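Local coordinates for sulfate transporter sulfate transporter family protein (Wolinella succinogenes, PDB 4DGF) that probably takes part in anion (sulfate) exchange across the membrane, this chain being the STAS domain of a SulP-family transporter, at residues 28-33 against 38-43; 53-58 against 74-79; 84-89 against 126-131; 98-101 against 105-108; 113-116 against 120-123. One frame throughout, in Å; residues are numbered along the deposited sequence. Where two conformers were deposited one is given.

Interaction 1: residues 28-33 against 38-43; sequences EINGPF and ADRLKG. With FMT (formic acid), chain D.
Phe-33 carries the tight half of this contact, its ring running from the loop after strand 24-28 to helix 35-41. With CG anti to the backbone N (chi1 -172°), the far end of the ring meets the helix: CZ of Phe-33 lies 3.9 Å from CD2 of Leu-41, and CE2 of Phe-33 is 3.8 Å from N of Ala-38. Leu-73 and Ile-65 also touch this ring, so the half is hydrophobic and buried.

The other half, at the exposed Asn-30 and Arg-40, is held together by a small guest. A formic acid molecule, probably from the crystallisation liquor, sits at the edge of the Arg-40 guanidinium. Arg-40 NE gives a nearly straight bond (174°) to O1 of the formic acid at 2.8 Å, and Arg-40 NH2 reaches its O2 at 3.0 Å. The backbone N of Asn-30 also donates to O2, at 2.8 Å, while Tyr-27 OH is a further partner. In the modelled conformer Asn-30 OD1 comes close to Arg-40 NH2 without bonding to it, and that position is doubtful.

This two-pronged grip is consistent with a bound formate anion offsetting the charge of Arg-40.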
# COMPACT_ATOMS: atom_id res chain seq x y z
N GLU A 28 3.25 4.82 -5.08
CA GLU A 28 3.61 3.75 -5.98
C GLU A 28 5.10 3.40 -5.80
O GLU A 28 5.98 4.26 -5.82
CB GLU A 28 3.33 4.14 -7.42
CG GLU A 28 3.72 3.04 -8.42
CD GLU A 28 3.64 3.46 -9.88
OE1 GLU A 28 3.95 4.61 -10.19
OE2 GLU A 28 3.26 2.64 -10.76
N ILE A 29 5.38 2.09 -5.63
CA ILE A 29 6.75 1.63 -5.51
C ILE A 29 7.33 1.39 -6.84
O ILE A 29 6.72 0.76 -7.73
CB ILE A 29 6.78 0.39 -4.62
CG1 ILE A 29 6.34 0.75 -3.20
CG2 ILE A 29 8.18 -0.17 -4.58
CD1 ILE A 29 5.87 -0.51 -2.51
N ASN A 30 8.59 1.77 -6.99
CA ASN A 30 9.22 1.70 -8.29
C ASN A 30 9.81 0.33 -8.76
O ASN A 30 10.32 0.25 -9.90
CB ASN A 30 10.33 2.78 -8.29
CG ASN A 30 11.64 2.21 -7.81
OD1 ASN A 30 11.65 1.43 -6.84
ND2 ASN A 30 12.75 2.55 -8.50
N GLY A 31 9.76 -0.71 -7.91
CA GLY A 31 10.38 -2.01 -8.29
C GLY A 31 10.50 -2.92 -7.13
O GLY A 31 9.82 -2.76 -6.16
N PRO A 32 11.50 -3.79 -7.10
CA PRO A 32 11.81 -4.66 -5.94
C PRO A 32 11.86 -3.88 -4.65
O PRO A 32 12.43 -2.79 -4.67
CB PRO A 32 13.20 -5.21 -6.29
CG PRO A 32 13.05 -5.38 -7.76
CD PRO A 32 12.42 -4.07 -8.23
N PHE A 33 11.21 -4.38 -3.60
CA PHE A 33 11.11 -3.57 -2.37
C PHE A 33 12.23 -3.98 -1.46
O PHE A 33 12.09 -4.83 -0.53
CB PHE A 33 9.71 -3.83 -1.81
CG PHE A 33 9.30 -2.96 -0.66
CD1 PHE A 33 7.93 -2.86 -0.36
CD2 PHE A 33 10.22 -2.25 0.12
CE1 PHE A 33 7.46 -2.13 0.73
CE2 PHE A 33 9.77 -1.52 1.18
CZ PHE A 33 8.37 -1.51 1.49
N ALA A 38 12.67 0.96 0.87
CA ALA A 38 12.49 1.11 2.35
C ALA A 38 12.90 2.52 2.82
O ALA A 38 12.18 3.09 3.60
CB ALA A 38 13.25 0.00 3.05
N ASP A 39 14.01 3.04 2.37
CA ASP A 39 14.53 4.36 2.81
C ASP A 39 13.54 5.47 2.42
O ASP A 39 13.38 6.47 3.11
CB ASP A 39 15.86 4.67 2.13
CG ASP A 39 16.99 4.79 3.11
OD1 ASP A 39 16.81 5.66 4.03
OD2 ASP A 39 18.04 4.04 2.94
N ARG A 40 12.91 5.29 1.28
CA ARG A 40 11.93 6.32 0.80
C ARG A 40 10.54 6.22 1.47
O ARG A 40 9.92 7.25 1.81
CB ARG A 40 11.76 6.22 -0.68
CG ARG A 40 13.00 6.60 -1.42
CD ARG A 40 12.79 6.59 -2.92
NE ARG A 40 12.44 5.32 -3.55
CZ ARG A 40 13.29 4.50 -4.13
NH1 ARG A 40 14.65 4.71 -4.18
NH2 ARG A 40 12.82 3.46 -4.74
N LEU A 41 10.08 5.03 1.80
CA LEU A 41 8.77 4.88 2.43
C LEU A 41 8.80 5.31 3.94
O LEU A 41 7.77 5.78 4.54
CB LEU A 41 8.23 3.44 2.33
CG LEU A 41 6.83 3.20 2.93
CD1 LEU A 41 5.73 4.09 2.26
CD2 LEU A 41 6.55 1.69 2.78
N LYS A 42 9.98 5.10 4.54
CA LYS A 42 10.11 5.38 6.00
C LYS A 42 9.64 6.74 6.33
O LYS A 42 10.17 7.76 5.87
CB LYS A 42 11.56 5.25 6.51
CG LYS A 42 11.55 5.11 8.06
CD LYS A 42 12.92 4.80 8.59
CE LYS A 42 12.73 4.23 9.98
NZ LYS A 42 13.81 4.65 10.91
N GLY A 43 8.70 6.80 7.27
CA GLY A 43 8.30 8.07 7.83
C GLY A 43 7.39 8.89 6.94
O GLY A 43 7.06 10.05 7.28
C FMT D . 9.19 4.26 -4.39
O1 FMT D . 9.78 4.63 -3.37
O2 FMT D . 9.90 3.50 -5.16

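Interaction 2: residues 53-58 against 74-79; sequences KVFILR and WEFQES
Phe-76 drives the edge of its ring into the face of Phe-55, a T-shaped (edge-to-face) stack inside the beta-alpha-beta unit formed by strand 54-58, helix 67-83 and strand 86-90. Both residues are buried, and they bridge the gap between helix and sheet almost by themselves: their CB atoms point at each other's segments, and both rings have CG anti to the backbone N (chi1 -169° for Phe-55, -174° for Phe-76), which sends each straight across. The ring planes stand at 63°, with centroids 4.8 Å apart.

The point of the edge is CZ of Phe-76, poised 3.5 Å above the plane of the Phe-55 ring and over its centre. CE2 of Phe-76 follows on one flank, 3.7 Å from CD2 of Phe-55, so the approaching edge is tipped toward that rim of the ring. Around the pair, Leu-45, Tyr-27 and Thr-85 touch Phe-55, while Leu-41 and Leu-87 touch Phe-76. Ile-56, next along the strand, turns the other way and packs on Leu-122 of helix 118-130.

With an alanine at Phe-55, the edge of Phe-76 would probably lose the aromatic face it rests on, leaving a gap between strand and helix and that ring freer to turn.

On the helix, Ser-79 OG donates to the backbone oxygen of the same Phe-76; Ser-79 OG and Phe-76 O are 2.7 Å apart, with the hydroxyl tilted modestly from the carbonyl plane.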
# COMPACT_ATOMS: atom_id res chain seq x y z
N LYS A 53 -7.33 9.37 5.15
CA LYS A 53 -8.20 8.38 5.76
C LYS A 53 -7.76 6.99 5.29
O LYS A 53 -7.94 5.97 6.03
CB LYS A 53 -9.64 8.62 5.29
CG LYS A 53 -10.18 10.02 5.58
CD LYS A 53 -11.61 10.11 5.06
CE LYS A 53 -12.12 11.54 4.95
NZ LYS A 53 -12.15 12.15 6.31
N VAL A 54 -7.29 6.96 4.02
CA VAL A 54 -6.93 5.64 3.35
C VAL A 54 -5.61 5.90 2.62
O VAL A 54 -5.47 6.95 2.00
CB VAL A 54 -7.96 5.19 2.33
CG1 VAL A 54 -7.63 3.84 1.70
CG2 VAL A 54 -9.40 5.10 2.94
N PHE A 55 -4.68 4.92 2.70
CA PHE A 55 -3.43 5.02 2.04
C PHE A 55 -3.32 3.77 1.20
O PHE A 55 -3.38 2.65 1.77
CB PHE A 55 -2.26 5.11 3.10
CG PHE A 55 -0.96 5.47 2.56
CD1 PHE A 55 -0.45 6.76 2.76
CD2 PHE A 55 -0.25 4.54 1.78
CE1 PHE A 55 0.77 7.16 2.11
CE2 PHE A 55 1.02 4.89 1.25
CZ PHE A 55 1.51 6.21 1.44
N ILE A 56 -3.07 3.96 -0.11
CA ILE A 56 -2.94 2.82 -1.01
C ILE A 56 -1.48 2.73 -1.38
O ILE A 56 -0.90 3.64 -1.96
CB ILE A 56 -3.83 2.97 -2.27
CG1 ILE A 56 -5.27 3.22 -1.85
CG2 ILE A 56 -3.65 1.71 -3.19
CD1 ILE A 56 -6.27 3.33 -2.97
N LEU A 57 -0.90 1.56 -1.11
CA LEU A 57 0.44 1.33 -1.57
C LEU A 57 0.34 0.48 -2.83
O LEU A 57 -0.21 -0.70 -2.76
CB LEU A 57 1.13 0.55 -0.45
CG LEU A 57 2.59 0.55 -0.53
CD1 LEU A 57 3.24 1.92 -0.32
CD2 LEU A 57 3.10 -0.34 0.63
N ARG A 58 0.70 1.08 -3.97
CA ARG A 58 0.64 0.41 -5.22
C ARG A 58 1.84 -0.47 -5.44
O ARG A 58 3.00 0.07 -5.58
CB ARG A 58 0.52 1.41 -6.46
CG ARG A 58 -0.82 2.14 -6.36
CD ARG A 58 -1.17 2.84 -7.66
NE ARG A 58 -1.41 1.85 -8.74
CZ ARG A 58 -1.72 2.12 -9.99
NH1 ARG A 58 -1.92 3.40 -10.42
NH2 ARG A 58 -1.96 1.10 -10.80
N TRP A 74 6.22 -3.29 7.63
CA TRP A 74 5.61 -3.51 8.96
C TRP A 74 5.57 -2.19 9.71
O TRP A 74 4.52 -1.86 10.37
CB TRP A 74 6.46 -4.39 9.90
CG TRP A 74 6.27 -5.86 9.71
CD1 TRP A 74 7.18 -6.80 9.21
CD2 TRP A 74 5.10 -6.63 10.03
NE1 TRP A 74 6.65 -8.05 9.24
CE2 TRP A 74 5.42 -8.03 9.67
CE3 TRP A 74 3.84 -6.34 10.58
CZ2 TRP A 74 4.51 -9.09 9.86
CZ3 TRP A 74 2.94 -7.39 10.73
CH2 TRP A 74 3.27 -8.74 10.39
N GLU A 75 6.68 -1.46 9.68
CA GLU A 75 6.68 -0.22 10.46
C GLU A 75 5.76 0.81 9.79
O GLU A 75 5.20 1.66 10.46
CB GLU A 75 8.10 0.31 10.68
CG GLU A 75 8.61 1.12 9.52
CD GLU A 75 9.89 1.90 9.83
OE1 GLU A 75 9.92 2.62 10.88
OE2 GLU A 75 10.86 1.80 9.00
N PHE A 76 5.55 0.72 8.47
CA PHE A 76 4.66 1.63 7.86
C PHE A 76 3.21 1.33 8.28
O PHE A 76 2.41 2.28 8.52
CB PHE A 76 4.79 1.61 6.33
CG PHE A 76 3.97 2.66 5.67
CD1 PHE A 76 4.30 3.98 5.76
CD2 PHE A 76 2.82 2.31 4.98
CE1 PHE A 76 3.50 4.97 5.18
CE2 PHE A 76 2.00 3.29 4.40
CZ PHE A 76 2.33 4.62 4.54
N GLN A 77 2.85 0.05 8.30
CA GLN A 77 1.51 -0.33 8.73
C GLN A 77 1.25 0.10 10.20
O GLN A 77 0.18 0.56 10.49
CB GLN A 77 1.39 -1.85 8.47
CG GLN A 77 0.04 -2.45 8.71
CD GLN A 77 -0.21 -2.85 10.11
OE1 GLN A 77 0.69 -3.35 10.78
NE2 GLN A 77 -1.49 -2.75 10.55
N GLU A 78 2.26 0.03 11.05
CA GLU A 78 2.22 0.54 12.44
C GLU A 78 2.01 2.01 12.53
O GLU A 78 1.13 2.44 13.33
CB GLU A 78 3.46 0.13 13.21
CG GLU A 78 3.39 -1.38 13.48
CD GLU A 78 4.45 -1.81 14.47
OE1 GLU A 78 4.71 -1.02 15.43
OE2 GLU A 78 5.01 -2.92 14.28
N SER A 79 2.71 2.78 11.68
CA SER A 79 2.46 4.19 11.56
C SER A 79 1.02 4.51 11.11
O SER A 79 0.38 5.46 11.59
CB SER A 79 3.55 4.90 10.71
OG SER A 79 3.26 4.75 9.32

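Interaction 3: residues 84-89 against 126-131; sequences GTILLL and KLLVET
Leu-128 of helix 118-130 lays CD1 against both Ile-86 and Leu-88 of strand 86-90, and CD2 against Ile-86, a helix-on-sheet contact on one face of the parallel sheet of the STAS domain. The segment 84-89 starts where helix 67-83 ends: Gly-84, at positive phi, closes that helix in a Schellman motif. Thr-85 then turns its hydroxyl to the backbone oxygen of Pro-52.

At Ile-86 the strand meets the helix. The two side chains reach tip to tip, CG2 of Ile-86 lying 3.9 Å from CD1 of Leu-128, and CD1 of Ile-86 lying 4.1 Å from CD2 of Leu-128. With CG anti to its carbonyl carbon (chi1 -68°), Leu-128 turns its fork toward the sheet, where both methyls meet CD1 of Ile-86. Leu-87 faces the other side of the sheet, against Phe-76 and Cys-80. Leu-88 returns to the first side, more loosely, with CD2 of Leu-88 at 4.4 Å from CD1 of Leu-128; Tyr-124 and Ala-125 cover it further. Leu-89 bonds through its backbone to Arg-113.

The helix carries a salt bridge one turn long, Lys-126 NZ to Glu-130 OE2 at 2.7 Å. Farther along, Thr-131 OG1 donates to Leu-127 O at 2.9 Å, from above the carbonyl plane.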
# COMPACT_ATOMS: atom_id res chain seq x y z
N GLY A 84 -4.69 6.27 12.62
CA GLY A 84 -6.07 5.90 12.25
C GLY A 84 -6.27 5.96 10.72
O GLY A 84 -7.43 6.28 10.18
N THR A 85 -5.16 5.76 10.00
CA THR A 85 -5.19 5.62 8.55
C THR A 85 -5.37 4.16 8.17
O THR A 85 -4.67 3.33 8.73
CB THR A 85 -3.83 6.09 7.94
OG1 THR A 85 -3.69 7.51 8.23
CG2 THR A 85 -3.82 5.88 6.39
N ILE A 86 -6.23 3.88 7.20
CA ILE A 86 -6.38 2.50 6.74
C ILE A 86 -5.39 2.25 5.56
O ILE A 86 -5.52 2.87 4.52
CB ILE A 86 -7.84 2.24 6.30
CG1 ILE A 86 -8.76 2.35 7.53
CG2 ILE A 86 -7.91 0.84 5.67
CD1 ILE A 86 -10.27 2.41 7.24
N LEU A 87 -4.50 1.29 5.72
CA LEU A 87 -3.58 0.86 4.65
C LEU A 87 -4.25 -0.21 3.77
O LEU A 87 -4.80 -1.16 4.29
CB LEU A 87 -2.31 0.29 5.30
CG LEU A 87 -1.17 -0.05 4.34
CD1 LEU A 87 -0.78 1.15 3.48
CD2 LEU A 87 0.08 -0.61 5.09
N LEU A 88 -4.21 -0.00 2.45
CA LEU A 88 -4.61 -1.00 1.42
C LEU A 88 -3.32 -1.28 0.54
O LEU A 88 -2.50 -0.41 0.31
CB LEU A 88 -5.71 -0.50 0.50
CG LEU A 88 -6.97 0.05 1.25
CD1 LEU A 88 -8.00 0.54 0.24
CD2 LEU A 88 -7.60 -1.01 2.20
N LEU A 89 -3.20 -2.51 0.13
CA LEU A 89 -2.19 -2.82 -0.93
C LEU A 89 -2.91 -3.11 -2.21
O LEU A 89 -3.92 -3.82 -2.18
CB LEU A 89 -1.37 -4.07 -0.58
CG LEU A 89 -0.99 -4.17 0.86
CD1 LEU A 89 -0.24 -5.51 0.95
CD2 LEU A 89 -0.05 -3.00 1.24
N LYS A 126 -13.05 4.15 -1.69
CA LYS A 126 -14.18 5.01 -1.86
C LYS A 126 -15.25 4.65 -0.82
O LYS A 126 -15.83 5.54 -0.19
CB LYS A 126 -14.73 4.88 -3.30
CG LYS A 126 -15.95 5.84 -3.54
CD LYS A 126 -16.21 6.04 -5.02
CE LYS A 126 -17.24 7.18 -5.25
NZ LYS A 126 -18.57 6.56 -4.93
N LEU A 127 -15.50 3.37 -0.64
CA LEU A 127 -16.53 2.89 0.29
C LEU A 127 -16.14 3.29 1.72
O LEU A 127 -16.95 3.86 2.47
CB LEU A 127 -16.71 1.39 0.10
CG LEU A 127 -17.65 0.56 1.00
CD1 LEU A 127 -17.90 -0.72 0.22
CD2 LEU A 127 -17.02 0.18 2.35
N LEU A 128 -14.86 3.19 2.03
CA LEU A 128 -14.35 3.51 3.35
C LEU A 128 -14.48 4.96 3.64
O LEU A 128 -14.77 5.33 4.78
CB LEU A 128 -12.86 3.10 3.53
CG LEU A 128 -12.59 1.63 3.55
CD1 LEU A 128 -11.06 1.45 3.49
CD2 LEU A 128 -13.21 0.90 4.75
N VAL A 129 -14.16 5.82 2.67
CA VAL A 129 -14.28 7.27 2.90
C VAL A 129 -15.78 7.65 3.05
O VAL A 129 -16.11 8.32 3.98
CB VAL A 129 -13.53 8.14 1.84
CG1 VAL A 129 -13.88 9.62 2.05
CG2 VAL A 129 -12.02 7.94 1.99
N GLU A 130 -16.65 7.14 2.18
CA GLU A 130 -18.14 7.32 2.26
C GLU A 130 -18.68 6.97 3.65
O GLU A 130 -19.59 7.62 4.15
CB GLU A 130 -18.83 6.37 1.26
CG GLU A 130 -18.82 6.90 -0.15
CD GLU A 130 -19.14 5.86 -1.22
OE1 GLU A 130 -19.30 4.60 -0.98
OE2 GLU A 130 -19.22 6.34 -2.36
N THR A 131 -18.14 5.92 4.26
CA THR A 131 -18.68 5.34 5.52
C THR A 131 -17.79 5.57 6.75
O THR A 131 -17.24 6.66 6.94
CB THR A 131 -18.92 3.83 5.41
OG1 THR A 131 -17.66 3.16 5.24
CG2 THR A 131 -19.88 3.46 4.25

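Interaction 4: residues 98-101 against 105-108; sequences GALN and FIEA
The ring of Phe-105 is met obliquely by Leu-100: CD2 of Leu-100 is 4.2 Å from CD2 of Phe-105. The same ring makes an edge-to-face pair with Trp-74 of helix 67-83. The second flat group, the amide of Asn-101, turns its oxygen toward Ile-106, with OD1 of Asn-101 at 3.5 Å from CB of Ile-106. Together they mark a helix-helix junction, where helix 94-103 breaks and the short helix 105-109 follows at once.

A backbone hydrogen bond crosses the break, from Phe-105 N to Leu-100 O at 2.9 Å, tying the first residue of the second helix to the last full turn of the one before.

Beside this bond, Ile-106 packs from helix 105-109 onto helix 94-103. Its CG1 is anti to the carbonyl carbon (chi1 -59°), which lays the longer branch back over helix 94-103: CD1 of Ile-106 touches CB of Leu-100 at 3.8 Å, and CG1 of Ile-106 lies 3.6 Å from N of Asn-101. Leu-100 and Ile-106 cross at about a right angle. Val-114, in the loop beyond, also packs on this isoleucine. A glycine in place of Ile-106 is likely to open a gap here, leaving Leu-100 CB and the backbone of Asn-101 without their apolar cover.

On the exposed side a water joins the helices: it donates to Asn-101 OD1 at 2.8 Å and accepts from the backbone of Glu-107, whose N is 2.9 Å from the water oxygen.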
# COMPACT_ATOMS: atom_id res chain seq x y z
N GLY A 98 2.46 -14.45 -1.77
CA GLY A 98 3.05 -15.64 -1.12
C GLY A 98 4.15 -15.19 -0.14
O GLY A 98 4.21 -15.73 0.96
N ALA A 99 4.99 -14.21 -0.55
CA ALA A 99 6.09 -13.69 0.30
C ALA A 99 5.44 -13.05 1.54
O ALA A 99 5.83 -13.31 2.67
CB ALA A 99 7.00 -12.74 -0.47
N LEU A 100 4.48 -12.14 1.31
CA LEU A 100 3.90 -11.40 2.40
C LEU A 100 3.15 -12.35 3.32
O LEU A 100 3.17 -12.12 4.51
CB LEU A 100 2.83 -10.40 1.83
CG LEU A 100 3.45 -9.29 1.01
CD1 LEU A 100 2.33 -8.40 0.43
CD2 LEU A 100 4.39 -8.41 1.85
N ASN A 101 2.53 -13.41 2.80
CA ASN A 101 1.88 -14.39 3.68
C ASN A 101 2.87 -15.18 4.52
O ASN A 101 2.68 -15.26 5.78
CB ASN A 101 1.03 -15.36 2.85
CG ASN A 101 -0.10 -15.97 3.69
OD1 ASN A 101 -0.70 -15.32 4.60
ND2 ASN A 101 -0.39 -17.22 3.42
N PHE A 105 2.47 -11.01 7.15
CA PHE A 105 1.94 -9.67 7.00
C PHE A 105 0.47 -9.70 6.54
O PHE A 105 -0.31 -8.83 6.99
CB PHE A 105 2.76 -8.86 5.95
CG PHE A 105 2.35 -7.42 5.90
CD1 PHE A 105 2.56 -6.68 7.03
CD2 PHE A 105 1.80 -6.81 4.78
CE1 PHE A 105 2.26 -5.32 7.05
CE2 PHE A 105 1.44 -5.44 4.80
CZ PHE A 105 1.66 -4.72 5.99
N ILE A 106 0.11 -10.66 5.70
CA ILE A 106 -1.30 -10.79 5.21
C ILE A 106 -2.24 -10.98 6.42
O ILE A 106 -3.26 -10.28 6.52
CB ILE A 106 -1.50 -11.90 4.19
CG1 ILE A 106 -0.61 -11.69 2.96
CG2 ILE A 106 -3.01 -12.05 3.86
CD1 ILE A 106 -0.94 -10.44 2.06
N GLU A 107 -1.91 -11.88 7.34
CA GLU A 107 -2.84 -12.11 8.47
C GLU A 107 -2.84 -10.91 9.39
O GLU A 107 -3.84 -10.63 10.05
CB GLU A 107 -2.52 -13.40 9.23
CG GLU A 107 -2.52 -14.66 8.37
CD GLU A 107 -2.59 -15.97 9.15
OE1 GLU A 107 -1.79 -16.19 10.10
OE2 GLU A 107 -3.43 -16.81 8.77
N ALA A 108 -1.74 -10.14 9.41
CA ALA A 108 -1.69 -8.96 10.31
C ALA A 108 -2.47 -7.78 9.77
O ALA A 108 -3.15 -7.02 10.51
CB ALA A 108 -0.27 -8.53 10.63
O HOH W 1 0.19 -13.90 6.90

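Interaction 5: residues 113-116 against 120-123; sequences RVFD and KALA
Phe-115 lies with one face flat against the backbone of helix 118-130 at Ala-121. CA of Ala-121 sits 3.8 Å from the centroid of the Phe-115 ring and only 13° off the ring normal, a CH-pi contact over the centre of the face. The methyl of the same alanine is set toward one side of the ring, with CB of Ala-121 at 3.7 Å from CD2 of Phe-115. At the other side the ring meets Lys-120, obliquely: CB of Lys-120 is 3.4 Å from CD1 of Phe-115, and the carbonyl oxygen of Lys-120 is 3.7 Å from CE1 of Phe-115. The ring thus touches two successive residues of the helix, Ala-121 over its face and Lys-120 obliquely.

These residues bracket the turn by which the loop after helix 105-109 enters the helix 118-130 of the STAS domain. The loop is pinned to the sheet side by backbone bonds, Phe-115 pairing with Leu-89 and Val-92, and Arg-113 with Leu-89; Arg-113 NH1 also bonds to Leu-87 O.

Next to the ring, Asp-116 and Lys-120 close the turn from outside. Asp-116 has CG between its backbone N and carbonyl carbon (chi1 60°), which swings the carboxylate round toward the helix. The lysine comes to it as an extended chain, crossing the aspartate at a slant. Asp-116 OD1 receives Lys-120 NZ on its syn lone pair, the side of the second oxygen, in a salt bridge of 2.7 Å; Asp-116 OD2 is 3.2 Å from Lys-120 NZ.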
# COMPACT_ATOMS: atom_id res chain seq x y z
N ARG A 113 -7.87 -6.23 2.89
CA ARG A 113 -7.09 -4.99 2.53
C ARG A 113 -6.08 -5.16 1.36
O ARG A 113 -5.37 -4.18 1.04
CB ARG A 113 -6.28 -4.53 3.73
CG ARG A 113 -7.05 -4.41 5.07
CD ARG A 113 -7.66 -3.09 5.26
NE ARG A 113 -8.05 -2.83 6.65
CZ ARG A 113 -7.25 -2.25 7.54
NH1 ARG A 113 -6.00 -1.81 7.18
NH2 ARG A 113 -7.72 -2.02 8.74
N VAL A 114 -6.05 -6.37 0.72
CA VAL A 114 -5.01 -6.68 -0.22
C VAL A 114 -5.75 -6.95 -1.54
O VAL A 114 -6.68 -7.83 -1.59
CB VAL A 114 -4.21 -7.95 0.25
CG1 VAL A 114 -3.12 -8.24 -0.74
CG2 VAL A 114 -3.63 -7.63 1.64
N PHE A 115 -5.34 -6.24 -2.61
CA PHE A 115 -5.96 -6.32 -3.92
C PHE A 115 -5.01 -6.60 -5.05
O PHE A 115 -3.85 -6.21 -4.96
CB PHE A 115 -6.65 -5.00 -4.26
CG PHE A 115 -7.69 -4.60 -3.19
CD1 PHE A 115 -9.04 -4.99 -3.34
CD2 PHE A 115 -7.28 -3.98 -2.04
CE1 PHE A 115 -9.96 -4.68 -2.32
CE2 PHE A 115 -8.20 -3.72 -1.04
CZ PHE A 115 -9.54 -4.03 -1.19
N ASP A 116 -5.53 -7.20 -6.16
CA ASP A 116 -4.64 -7.46 -7.21
C ASP A 116 -4.65 -6.37 -8.26
O ASP A 116 -3.93 -6.52 -9.29
CB ASP A 116 -4.90 -8.82 -7.87
CG ASP A 116 -6.29 -8.92 -8.46
OD1 ASP A 116 -6.92 -7.89 -8.71
OD2 ASP A 116 -6.78 -10.07 -8.71
N LYS A 120 -9.87 -2.19 -7.86
CA LYS A 120 -10.54 -2.79 -6.71
C LYS A 120 -10.15 -2.05 -5.46
O LYS A 120 -10.99 -1.90 -4.59
CB LYS A 120 -10.10 -4.26 -6.54
CG LYS A 120 -10.34 -5.07 -7.79
CD LYS A 120 -9.90 -6.54 -7.64
CE LYS A 120 -10.39 -7.24 -8.92
NZ LYS A 120 -9.49 -8.36 -9.24
N ALA A 121 -8.83 -1.70 -5.31
CA ALA A 121 -8.49 -1.03 -4.07
C ALA A 121 -9.24 0.33 -3.97
O ALA A 121 -9.60 0.82 -2.88
CB ALA A 121 -6.96 -0.85 -3.95
N LEU A 122 -9.32 1.01 -5.10
CA LEU A 122 -9.99 2.30 -5.13
C LEU A 122 -11.49 2.21 -4.81
O LEU A 122 -12.06 3.10 -4.08
CB LEU A 122 -9.87 2.99 -6.48
CG LEU A 122 -8.55 3.75 -6.61
CD1 LEU A 122 -8.34 4.26 -8.06
CD2 LEU A 122 -8.28 4.91 -5.62
N ALA A 123 -12.09 1.20 -5.39
CA ALA A 123 -13.53 0.93 -5.07
C ALA A 123 -13.71 0.79 -3.55
O ALA A 123 -14.62 1.35 -2.98
CB ALA A 123 -13.99 -0.31 -5.76

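From the N terminus, interaction 1 closes the short turn between strand 24-28 and helix 35-41. Interaction 2 follows in series, closing the loop from strand 54-58 to helix 67-83; the two touch through a probable backbone hydrogen bond between Ile-29 and Arg-58. Interaction 3 opens on strand 86-90, hydrogen-bonded to strand 54-58, and spans the longest loop, to the C-terminal helix 118-130. Interactions 4 and 5 both fall within that loop, one after the other: 4 joins helices 94-103 and 105-109, 5 seats the loop on the start of helix 118-130. None cross. Interactions 2 and 3 bring helices to opposite faces of the sheet, and Phe-105 links 4 to helix 67-83.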